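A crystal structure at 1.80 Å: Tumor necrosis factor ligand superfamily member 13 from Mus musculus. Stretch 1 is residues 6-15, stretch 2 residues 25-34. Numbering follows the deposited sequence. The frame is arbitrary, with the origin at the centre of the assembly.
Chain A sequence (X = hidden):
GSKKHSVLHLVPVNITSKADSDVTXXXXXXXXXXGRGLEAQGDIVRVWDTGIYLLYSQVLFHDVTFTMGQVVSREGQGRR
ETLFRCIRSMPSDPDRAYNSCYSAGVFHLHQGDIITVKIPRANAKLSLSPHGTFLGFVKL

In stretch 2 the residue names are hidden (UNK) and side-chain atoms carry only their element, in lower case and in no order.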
ATOM      1  N   SER A   6      14.939   9.528  -7.569  1.00 19.85           N
ATOM      2  CA  SER A   6      15.720   9.155  -6.393  1.00 18.20           C
ATOM      3  C   SER A   6      14.899   8.250  -5.471  1.00 17.35           C
ATOM      4  O   SER A   6      13.707   8.479  -5.257  1.00 15.88           O
ATOM      5  CB  SER A   6      16.124  10.401  -5.631  1.00 17.39           C
ATOM      6  OG  SER A   6      16.872  11.235  -6.477  1.00 19.22           O
ATOM      7  N   VAL A   7      15.538   7.224  -4.921  1.00 16.99           N
ATOM      8  CA  VAL A   7      14.838   6.242  -4.108  1.00 15.13           C
ATOM      9  C   VAL A   7      15.688   5.730  -2.956  1.00 13.74           C
ATOM     10  O   VAL A   7      16.932   5.811  -2.991  1.00 14.88           O
ATOM     11  CB  VAL A   7      14.296   5.026  -4.939  1.00 21.16           C
ATOM     12  CG1 VAL A   7      13.575   5.493  -6.242  1.00 22.01           C
ATOM     13  CG2 VAL A   7      15.364   4.070  -5.267  1.00 24.35           C
ATOM     14  N   LEU A   8      15.010   5.215  -1.933  1.00 14.20           N
ATOM     15  CA  LEU A   8      15.680   4.588  -0.766  1.00 14.55           C
ATOM     16  C   LEU A   8      14.783   3.517  -0.206  1.00 15.22           C
ATOM     17  O   LEU A   8      13.671   3.794   0.128  1.00 18.58           O
ATOM     18  CB  LEU A   8      16.002   5.643   0.318  1.00 19.80           C
ATOM     19  CG  LEU A   8      16.773   5.194   1.560  1.00 23.23           C
ATOM     20  CD1 LEU A   8      18.154   4.735   1.219  1.00 19.08           C
ATOM     21  CD2 LEU A   8      16.801   6.345   2.592  1.00 24.09           C
ATOM     22  N   HIS A   9      15.271   2.276  -0.125  1.00 16.73           N
ATOM     23  CA  HIS A   9      14.530   1.181   0.470  1.00 15.45           C
ATOM     24  C   HIS A   9      15.405   0.650   1.603  1.00 15.55           C
ATOM     25  O   HIS A   9      16.562   0.303   1.398  1.00 15.62           O
ATOM     26  CB  HIS A   9      14.211   0.081  -0.541  1.00 16.03           C
ATOM     27  CG  HIS A   9      13.326  -1.000  -0.009  1.00 14.61           C
ATOM     28  ND1 HIS A   9      11.944  -0.889   0.027  1.00 16.39           N
ATOM     29  CD2 HIS A   9      13.623  -2.223   0.497  1.00 18.77           C
ATOM     30  CE1 HIS A   9      11.439  -2.022   0.497  1.00 14.99           C
ATOM     31  NE2 HIS A   9      12.435  -2.842   0.796  1.00 17.02           N
ATOM     32  N   LEU A  10      14.812   0.608   2.788  1.00 14.62           N
ATOM     33  CA  LEU A  10      15.468   0.293   4.042  1.00 15.04           C
ATOM     34  C   LEU A  10      14.814  -0.904   4.716  1.00 13.34           C
ATOM     35  O   LEU A  10      13.575  -1.096   4.621  1.00 14.59           O
ATOM     36  CB  LEU A  10      15.303   1.475   4.987  1.00 15.21           C
ATOM     37  CG  LEU A  10      15.768   2.837   4.504  1.00 17.70           C
ATOM     38  CD1 LEU A  10      15.064   3.929   5.302  1.00 24.95           C
ATOM     39  CD2 LEU A  10      17.258   2.954   4.650  1.00 20.77           C
ATOM     40  N   VAL A  11      15.641  -1.695   5.383  1.00 13.14           N
ATOM     41  CA  VAL A  11      15.179  -2.861   6.122  1.00 15.65           C
ATOM     42  C   VAL A  11      15.798  -2.868   7.516  1.00 12.19           C
ATOM     43  O   VAL A  11      16.724  -2.099   7.791  1.00 16.25           O
ATOM     44  CB  VAL A  11      15.516  -4.159   5.360  1.00 15.82           C
ATOM     45  CG1 VAL A  11      14.843  -4.141   3.985  1.00 21.14           C
ATOM     46  CG2 VAL A  11      17.001  -4.358   5.246  1.00 16.43           C
ATOM     47  N   PRO A  12      15.297  -3.697   8.432  1.00 14.05           N
ATOM     48  CA  PRO A  12      15.830  -3.674   9.793  1.00 14.49           C
ATOM     49  C   PRO A  12      17.252  -4.226   9.956  1.00 17.04           C
ATOM     50  O   PRO A  12      17.681  -5.167   9.275  1.00 17.00           O
ATOM     51  CB  PRO A  12      14.853  -4.549  10.578  1.00 18.56           C
ATOM     52  CG  PRO A  12      13.586  -4.608   9.723  1.00 16.03           C
ATOM     53  CD  PRO A  12      14.161  -4.624   8.322  1.00 16.15           C
ATOM     54  N   VAL A  13      17.958  -3.639  10.907  1.00 17.44           N
ATOM     55  CA  VAL A  13      19.196  -4.218  11.420  1.00 17.11           C
ATOM     56  C   VAL A  13      18.936  -4.818  12.810  1.00 19.17           C
ATOM     57  O   VAL A  13      19.451  -5.880  13.152  1.00 23.73           O
ATOM     58  CB  VAL A  13      20.370  -3.202  11.451  1.00 20.18           C
ATOM     59  CG1 VAL A  13      20.515  -2.498  10.172  1.00 22.30           C
ATOM     60  CG2 VAL A  13      20.260  -2.205  12.560  1.00 27.23           C
ATOM     61  N   ASN A  14      18.151  -4.108  13.613  1.00 19.09           N
ATOM     62  CA  ASN A  14      17.692  -4.593  14.914  1.00 20.03           C
ATOM     63  C   ASN A  14      16.543  -3.728  15.423  1.00 21.97           C
ATOM     64  O   ASN A  14      16.264  -2.648  14.902  1.00 20.48           O
ATOM     65  CB  ASN A  14      18.817  -4.693  15.965  1.00 25.67           C
ATOM     66  CG  ASN A  14      19.258  -3.349  16.497  1.00 27.68           C
ATOM     67  OD1 ASN A  14      19.696  -2.501  15.744  1.00 31.24           O
ATOM     68  ND2 ASN A  14      19.186  -3.169  17.815  1.00 30.42           N
ATOM     69  N   ILE A  15      15.880  -4.223  16.447  1.00 22.26           N
ATOM     70  CA  ILE A  15      14.723  -3.572  17.017  1.00 25.21           C
ATOM     71  C   ILE A  15      15.099  -3.086  18.417  1.00 28.87           C
ATOM     72  O   ILE A  15      15.520  -3.893  19.246  1.00 28.50           O
ATOM     73  CB  ILE A  15      13.585  -4.607  17.046  1.00 25.38           C
ATOM     74  CG1 ILE A  15      13.110  -4.880  15.610  1.00 33.78           C
ATOM     75  CG2 ILE A  15      12.434  -4.141  17.917  1.00 26.26           C
ATOM     76  CD1 ILE A  15      12.696  -6.286  15.394  1.00 34.19           C
ATOM     77  N   UNK A  25      11.332   1.234  18.241  1.00 19.90           N
ATOM     78  CA  UNK A  25      11.758   1.719  16.942  1.00 20.26           C
ATOM     79  C   UNK A  25      12.638   0.660  16.272  1.00 17.22           C
ATOM     80  O   UNK A  25      12.944  -0.366  16.845  1.00 20.17           O
ATOM     81  c   UNK A  25      11.586   4.260  17.353  1.00 24.16           C
ATOM     82  c   UNK A  25      12.485   3.063  17.068  1.00 24.06           C
ATOM     83  o   UNK A  25      12.536   6.412  16.879  1.00 26.03           O
ATOM     84  c   UNK A  25      12.356   5.520  17.753  1.00 27.42           C
ATOM     85  o   UNK A  25      12.757   5.639  18.946  1.00 21.58           O
ATOM     86  N   UNK A  26      13.007   0.934  15.037  1.00 19.21           N
ATOM     87  CA  UNK A  26      13.798   0.045  14.224  1.00 19.81           C
ATOM     88  C   UNK A  26      15.068   0.780  13.805  1.00 17.89           C
ATOM     89  O   UNK A  26      15.022   1.922  13.361  1.00 20.76           O
ATOM     90  c   UNK A  26      12.972  -0.336  12.972  1.00 19.80           C
ATOM     91  c   UNK A  26      11.645  -0.954  13.405  1.00 25.31           C
ATOM     92  c   UNK A  26      13.742  -1.279  12.058  1.00 24.64           C
ATOM     93  N   UNK A  27      16.205   0.132  13.976  1.00 15.16           N
ATOM     94  CA  UNK A  27      17.440   0.602  13.367  1.00 18.22           C
ATOM     95  C   UNK A  27      17.428   0.155  11.899  1.00 17.00           C
ATOM     96  O   UNK A  27      17.267  -1.029  11.630  1.00 23.25           O
ATOM     97  c   UNK A  27      18.663   0.427  15.562  1.00 27.19           C
ATOM     98  c   UNK A  27      20.924   2.001  15.800  1.00 29.09           C
ATOM     99  c   UNK A  27      18.622   0.018  14.117  1.00 20.53           C
ATOM    100  s   UNK A  27      19.120   2.128  15.695  1.00 28.72           S
ATOM    101  N   UNK A  28      17.581   1.097  10.972  1.00 17.89           N
ATOM    102  CA  UNK A  28      17.420   0.844   9.525  1.00 13.72           C
ATOM    103  C   UNK A  28      18.775   0.778   8.797  1.00 19.04           C
ATOM    104  O   UNK A  28      19.747   1.439   9.205  1.00 17.56           O
ATOM    105  c   UNK A  28      11.595  -0.124   9.079  1.00 20.72           C
ATOM    106  c   UNK A  28      12.673  -0.624   8.331  1.00 17.48           C
ATOM    107  n   UNK A  28      13.369   2.741  10.557  1.00 15.96           N
ATOM    108  c   UNK A  28      11.725   0.990   9.861  1.00 16.79           C
ATOM    109  c   UNK A  28      16.572   1.939   8.880  1.00 17.76           C
ATOM    110  c   UNK A  28      12.964   1.624   9.883  1.00 19.50           C
ATOM    111  c   UNK A  28      15.166   2.044   9.408  1.00 16.34           C
ATOM    112  c   UNK A  28      13.919   0.005   8.354  1.00 17.91           C
ATOM    113  c   UNK A  28      14.072   1.161   9.134  1.00 17.35           C
ATOM    114  c   UNK A  28      14.694   2.976  10.285  1.00 16.45           C
ATOM    115  N   UNK A  29      18.840  -0.042   7.746  1.00 16.37           N
ATOM    116  CA  UNK A  29      19.998  -0.126   6.867  1.00 16.06           C
ATOM    117  C   UNK A  29      19.482  -0.068   5.419  1.00 15.80           C
ATOM    118  O   UNK A  29      18.449  -0.681   5.094  1.00 14.14           O
ATOM    119  n   UNK A  29      20.156  -5.046   7.600  1.00 26.51           N
ATOM    120  c   UNK A  29      20.800  -1.420   7.080  1.00 18.68           C
ATOM    121  c   UNK A  29      19.981  -2.718   6.937  1.00 21.32           C
ATOM    122  o   UNK A  29      21.989  -3.982   6.851  1.00 26.39           O
ATOM    123  c   UNK A  29      20.794  -3.976   7.121  1.00 27.40           C
ATOM    124  N   UNK A  30      20.145   0.683   4.554  1.00 16.21           N
ATOM    125  CA  UNK A  30      19.752   0.711   3.137  1.00 16.46           C
ATOM    126  C   UNK A  30      20.100  -0.552   2.389  1.00 15.52           C
ATOM    127  O   UNK A  30      21.214  -1.079   2.531  1.00 13.33           O
ATOM    128  c   UNK A  30      21.259   1.603   4.825  1.00 20.02           C
ATOM    129  c   UNK A  30      20.537   1.891   2.571  1.00 20.07           C
ATOM    130  c   UNK A  30      21.694   2.022   3.468  1.00 17.64           C
ATOM    131  N   UNK A  31      19.151  -1.034   1.582  1.00 13.23           N
ATOM    132  CA  UNK A  31      19.460  -2.090   0.615  1.00 16.86           C
ATOM    133  C   UNK A  31      19.346  -1.639  -0.855  1.00 13.30           C
ATOM    134  O   UNK A  31      19.838  -2.321  -1.744  1.00 11.65           O
ATOM    135  c   UNK A  31      18.635  -3.376   0.882  1.00 18.69           C
ATOM    136  c   UNK A  31      18.985  -3.970   2.250  1.00 22.93           C
ATOM    137  c   UNK A  31      17.185  -3.137   0.770  1.00 20.49           C
ATOM    138  N   UNK A  32      18.700  -0.498  -1.090  1.00 13.11           N
ATOM    139  CA  UNK A  32      18.600   0.109  -2.417  1.00 13.67           C
ATOM    140  C   UNK A  32      18.640   1.610  -2.291  1.00 12.03           C
ATOM    141  O   UNK A  32      17.875   2.193  -1.536  1.00 12.16           O
ATOM    142  c   UNK A  32      18.124  -0.052  -5.483  1.00 21.24           C
ATOM    143  c   UNK A  32      17.281  -0.269  -3.111  1.00 11.22           C
ATOM    144  c   UNK A  32      15.687  -0.077  -5.042  1.00 16.88           C
ATOM    145  c   UNK A  32      17.053   0.327  -4.502  1.00 13.29           C
ATOM    146  N   UNK A  33      19.570   2.233  -3.008  1.00 12.97           N
ATOM    147  CA  UNK A  33      19.664   3.682  -2.991  1.00 13.99           C
ATOM    148  C   UNK A  33      20.014   4.210  -4.362  1.00 12.32           C
ATOM    149  O   UNK A  33      20.931   3.719  -5.002  1.00 15.20           O
ATOM    150  c   UNK A  33      23.585   4.508  -0.411  1.00 38.93           C
ATOM    151  c   UNK A  33      20.776   5.678  -1.805  1.00 27.24           C
ATOM    152  n   UNK A  33      23.086   5.629  -0.938  1.00 35.34           N
ATOM    153  c   UNK A  33      21.752   6.153  -0.702  1.00 32.03           C
ATOM    154  n   UNK A  33      24.825   4.147  -0.728  1.00 36.49           N
ATOM    155  c   UNK A  33      20.734   4.143  -1.990  1.00 21.64           C
ATOM    156  n   UNK A  33      22.864   3.744   0.413  1.00 38.85           N
ATOM    157  N   UNK A  34      19.250   5.192  -4.803  1.00  9.97           N
ATOM    158  CA  UNK A  34      19.565   6.016  -5.936  1.00 12.58           C
ATOM    159  C   UNK A  34      19.399   7.481  -5.552  1.00 14.59           C
ATOM    160  O   UNK A  34      18.428   7.854  -4.894  1.00 14.71           O
ATOM    161  c   UNK A  34      18.471   6.076  -9.642  1.00 24.77           C
ATOM    162  n   UNK A  34      16.844   4.691 -11.514  1.00 31.12           N
ATOM    163  n   UNK A  34      17.014   6.097  -9.686  1.00 26.02           N
ATOM    164  c   UNK A  34      18.990   6.583  -8.320  1.00 19.31           C
ATOM    165  c   UNK A  34      16.276   5.440 -10.576  1.00 30.23           C
ATOM    166  c   UNK A  34      18.655   5.706  -7.127  1.00 16.04           C
ATOM    167  n   UNK A  34      14.959   5.522 -10.526  1.00 28.04           N
TER

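Position 25 has five side-chain atoms, three carbons in a row with two oxygens on the last. Its CA-to-CB bond points away from stretch 1, and the side chain makes no contact with it. The carboxylate makes this Glu 25.

Position 26 carries three carbons, forked at CB. One branch carbon lies 3.8 Å from CB of Pro 12. This is Val 26, and the atom is CG1. It pairs with Ile 15 across the strands.

Position 27 is an unbranched chain of two carbons, a sulfur and a carbon. Its CB is 3.2 Å from CG2 of Val 13, a tight contact. The sulfur within the chain identifies Met 27. Its backbone N donates to O of Asn 14 at 2.9 Å, and its O accepts from N of Val 13 at 2.8 Å.

Position 28 has one carbon leading to fused five- and six-membered rings, with nine ring atoms including one nitrogen. One six-ring carbon lies 3.9 Å from CB of Leu 10, and another is 4.3 Å from CD of Pro 12. This is Trp 28, and the atoms are CE3 and CZ3.

Position 29 has three carbons, the last bearing one oxygen and one nitrogen. The nitrogen donates to O of Pro 12 at 3.0 Å, so the side chain adds to the backbone ladder. The terminal amide gives Gln 29, and the donor is NE2. The backbone N and O of Gln 29 also bond to O and N of Val 11, both at 3.0 Å.

Position 30 has three carbons that close a ring onto the backbone N. CB is 3.9 Å from CD1 of Leu 8. It is Pro 30. It forms a non-hydrogen-bonded pair with Leu 10, a place where its lack of an N-H costs no bond to that partner.

Position 31 has three carbons forked at CB. One branch carbon is 3.6 Å from CG2 of Val 11, while the other meets the edge of the His 9 ring. This is Val 31, and the atoms are CG1 and CG2.

Position 32 has four carbons, forked at the second. One end carbon is 4.2 Å from CG2 of Val 7. This is Leu 32, and the atom is CD2.

Position 33 has three carbons, a nitrogen, then a carbon with two more nitrogens. The second side-chain carbon is 4.1 Å from CD1 of Leu 8. This is Arg 33, whose end leads away from stretch 1.

Position 34 has the same atoms. CB is 4.1 Å from CG2 of Val 7. This is Arg 34. Its backbone N and O bond to O and N of Val 7, both at 3.0 Å.

The contact is an antiparallel ladder. A bulge shifts the register by one between His 9 and Leu 10. There, O of His 9 accepts from N of Val 31 at 2.9 Å and weakly from N of Leu 32 at 3.4 Å. Apolar side chains pack alongside the backbone bonds.

Stretch 2 (25-34) EVMWQPVLRR
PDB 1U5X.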